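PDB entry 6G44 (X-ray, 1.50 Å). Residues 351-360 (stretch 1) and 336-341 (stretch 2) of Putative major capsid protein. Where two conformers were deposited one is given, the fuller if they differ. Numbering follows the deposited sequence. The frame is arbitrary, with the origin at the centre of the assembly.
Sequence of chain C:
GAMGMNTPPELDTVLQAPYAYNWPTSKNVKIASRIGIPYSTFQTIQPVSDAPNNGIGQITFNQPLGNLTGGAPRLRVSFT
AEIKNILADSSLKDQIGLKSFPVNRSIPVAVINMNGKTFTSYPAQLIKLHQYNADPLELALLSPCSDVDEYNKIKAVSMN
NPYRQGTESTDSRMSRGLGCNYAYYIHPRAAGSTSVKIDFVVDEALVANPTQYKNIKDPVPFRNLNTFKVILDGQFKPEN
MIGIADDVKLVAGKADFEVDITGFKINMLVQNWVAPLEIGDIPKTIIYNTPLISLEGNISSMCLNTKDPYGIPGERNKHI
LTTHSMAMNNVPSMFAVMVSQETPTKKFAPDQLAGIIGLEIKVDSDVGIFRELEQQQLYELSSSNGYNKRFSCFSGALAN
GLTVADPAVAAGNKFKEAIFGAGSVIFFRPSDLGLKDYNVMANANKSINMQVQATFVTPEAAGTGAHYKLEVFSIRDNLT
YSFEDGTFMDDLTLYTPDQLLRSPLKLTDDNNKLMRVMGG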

# COMPACT_ATOMS: atom_id res chain seq x y z
N ASP C 351 20.19 14.60 5.20
CA ASP C 351 21.43 14.45 4.42
C ASP C 351 21.26 14.98 3.00
O ASP C 351 20.19 14.86 2.41
CB ASP C 351 21.90 12.98 4.39
CG ASP C 351 22.61 12.55 5.66
OD1 ASP C 351 23.09 13.39 6.43
OD2 ASP C 351 22.80 11.32 5.81
N GLN C 352 22.31 15.57 2.46
CA GLN C 352 22.30 16.14 1.13
C GLN C 352 23.17 15.36 0.16
O GLN C 352 24.37 15.13 0.41
CB GLN C 352 22.81 17.57 1.20
CG GLN C 352 22.78 18.31 -0.13
CD GLN C 352 21.38 18.71 -0.49
OE1 GLN C 352 20.83 19.66 0.08
NE2 GLN C 352 20.76 17.98 -1.41
N LEU C 353 22.57 14.97 -0.95
CA LEU C 353 23.25 14.41 -2.09
C LEU C 353 23.06 15.39 -3.24
O LEU C 353 22.20 16.27 -3.19
CB LEU C 353 22.67 13.06 -2.49
CG LEU C 353 22.52 12.02 -1.38
CD1 LEU C 353 21.80 10.77 -1.89
CD2 LEU C 353 23.87 11.61 -0.79
N ALA C 354 23.94 15.28 -4.22
CA ALA C 354 23.78 16.04 -5.45
C ALA C 354 22.72 15.40 -6.36
O ALA C 354 22.44 14.19 -6.24
CB ALA C 354 25.12 16.15 -6.20
N GLY C 355 22.18 16.20 -7.28
CA GLY C 355 21.27 15.67 -8.32
C GLY C 355 22.11 15.23 -9.50
O GLY C 355 22.72 16.08 -10.16
N ILE C 356 22.15 13.93 -9.78
CA ILE C 356 22.96 13.43 -10.89
C ILE C 356 22.13 13.55 -12.17
O ILE C 356 21.04 12.99 -12.27
CB ILE C 356 23.43 11.99 -10.67
CG1 ILE C 356 24.30 11.92 -9.40
CG2 ILE C 356 24.19 11.47 -11.90
CD1 ILE C 356 24.69 10.53 -8.99
N ILE C 357 22.69 14.24 -13.16
CA ILE C 357 22.01 14.49 -14.45
C ILE C 357 22.67 13.74 -15.60
O ILE C 357 22.08 13.67 -16.69
CB ILE C 357 21.94 16.02 -14.77
CG1 ILE C 357 23.33 16.61 -14.97
CG2 ILE C 357 21.17 16.76 -13.68
CD1 ILE C 357 23.30 18.00 -15.58
N GLY C 358 23.85 13.16 -15.37
CA GLY C 358 24.53 12.37 -16.39
C GLY C 358 25.47 11.37 -15.77
O GLY C 358 26.00 11.61 -14.68
N LEU C 359 25.61 10.24 -16.44
CA LEU C 359 26.47 9.17 -16.01
C LEU C 359 27.16 8.57 -17.21
O LEU C 359 26.50 8.32 -18.21
CB LEU C 359 25.62 8.11 -15.28
CG LEU C 359 26.33 7.09 -14.43
CD1 LEU C 359 27.10 7.74 -13.28
CD2 LEU C 359 25.30 6.11 -13.89
N GLU C 360 28.47 8.38 -17.14
CA GLU C 360 29.20 7.64 -18.17
C GLU C 360 30.11 6.61 -17.48
O GLU C 360 30.85 6.95 -16.57
CB GLU C 360 30.02 8.58 -19.06
CG GLU C 360 29.13 9.57 -19.81
CD GLU C 360 29.85 10.40 -20.87
OE1 GLU C 360 29.24 11.41 -21.32
OE2 GLU C 360 30.98 10.05 -21.26
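Stretch 2 336-341: AVMVSQ

How do the two backbones run past each other? Stretch 2 is extended, a β-strand from A336 to Q341, while stretch 1 enters as a loop and becomes a strand further along. The N-to-C directions of strands 355-360 and 336-341 make an angle of 128°, roughly antiparallel but strongly splayed, and their axes come no closer than 7.7 Å. The Q341 end of stretch 2 therefore lies against the start of stretch 1, with CA atoms 4.4 Å apart at L353 and S340, whereas the CA atoms of L359 and V337 are 9.2 Å apart.

What fastens the backbones at the close end? L353 and S340 form a single β-bridge, flanked by two nearly straight hydrogen bonds: A354 N to V339 O at 2.8 Å and Q341 N to Q352 O at 3.0 Å. V339 O also receives a CA-H...O contact from L353 CA at 3.3 Å.

How does water extend this pairing? One water accepts from V339 N at 2.9 Å and donates to A354 O at 2.9 Å, filling the space where the chains begin to diverge. Another accepts from Q352 N and donates to Q341 OE1, both at 3.0 Å, so it links a backbone to a side chain.

Which side chains bridge the widening gap? A354 CB meets V339 CG1 at 3.8 Å. Further along, I356 points toward stretch 2, and its CD1 lies 4.1 Å from V339 CG2 and 4.2 Å from V337 CG1. L359 CD1 also reaches V337 CG1, at 4.1 Å, so apolar packing continues where the backbones are far apart. L353 instead points sideways, but its CD2 comes to 4.0 Å from M338 SD and 3.2 Å from S340 OG.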

# COMPACT_ATOMS: atom_id res chain seq x y z
N ALA C 336 26.38 0.96 -7.01
CA ALA C 336 25.58 2.14 -6.61
C ALA C 336 26.47 3.37 -6.72
O ALA C 336 27.61 3.37 -6.22
CB ALA C 336 25.03 1.99 -5.20
N VAL C 337 25.94 4.42 -7.33
CA VAL C 337 26.65 5.68 -7.52
C VAL C 337 25.91 6.77 -6.78
O VAL C 337 24.68 6.91 -6.93
CB VAL C 337 26.72 6.04 -9.02
CG1 VAL C 337 27.50 7.35 -9.22
CG2 VAL C 337 27.35 4.92 -9.81
N MET C 338 26.63 7.55 -5.98
CA MET C 338 26.03 8.69 -5.31
C MET C 338 27.09 9.76 -5.15
O MET C 338 28.27 9.44 -5.04
CB MET C 338 25.39 8.27 -3.98
CG MET C 338 26.23 8.10 -2.75
SD MET C 338 25.17 7.83 -1.27
CE MET C 338 24.85 6.10 -1.44
N VAL C 339 26.66 11.01 -5.13
CA VAL C 339 27.53 12.16 -4.91
C VAL C 339 27.05 12.87 -3.66
O VAL C 339 25.96 13.43 -3.66
CB VAL C 339 27.50 13.08 -6.13
CG1 VAL C 339 28.39 14.32 -5.88
CG2 VAL C 339 27.95 12.36 -7.39
N SER C 340 27.85 12.84 -2.58
CA SER C 340 27.42 13.29 -1.25
C SER C 340 28.05 14.64 -0.91
O SER C 340 29.23 14.86 -1.21
CB SER C 340 27.80 12.27 -0.16
OG SER C 340 27.00 11.10 -0.23
N GLN C 341 27.28 15.51 -0.26
CA GLN C 341 27.84 16.73 0.33
C GLN C 341 28.74 16.27 1.46
O GLN C 341 28.31 15.55 2.37
CB GLN C 341 26.69 17.60 0.84
CG GLN C 341 27.12 18.92 1.47
CD GLN C 341 25.93 19.62 2.05
OE1 GLN C 341 25.39 19.19 3.08
NE2 GLN C 341 25.46 20.66 1.36
O HOH W 1 24.01 11.81 -5.87
O HOH W 2 24.42 16.66 4.28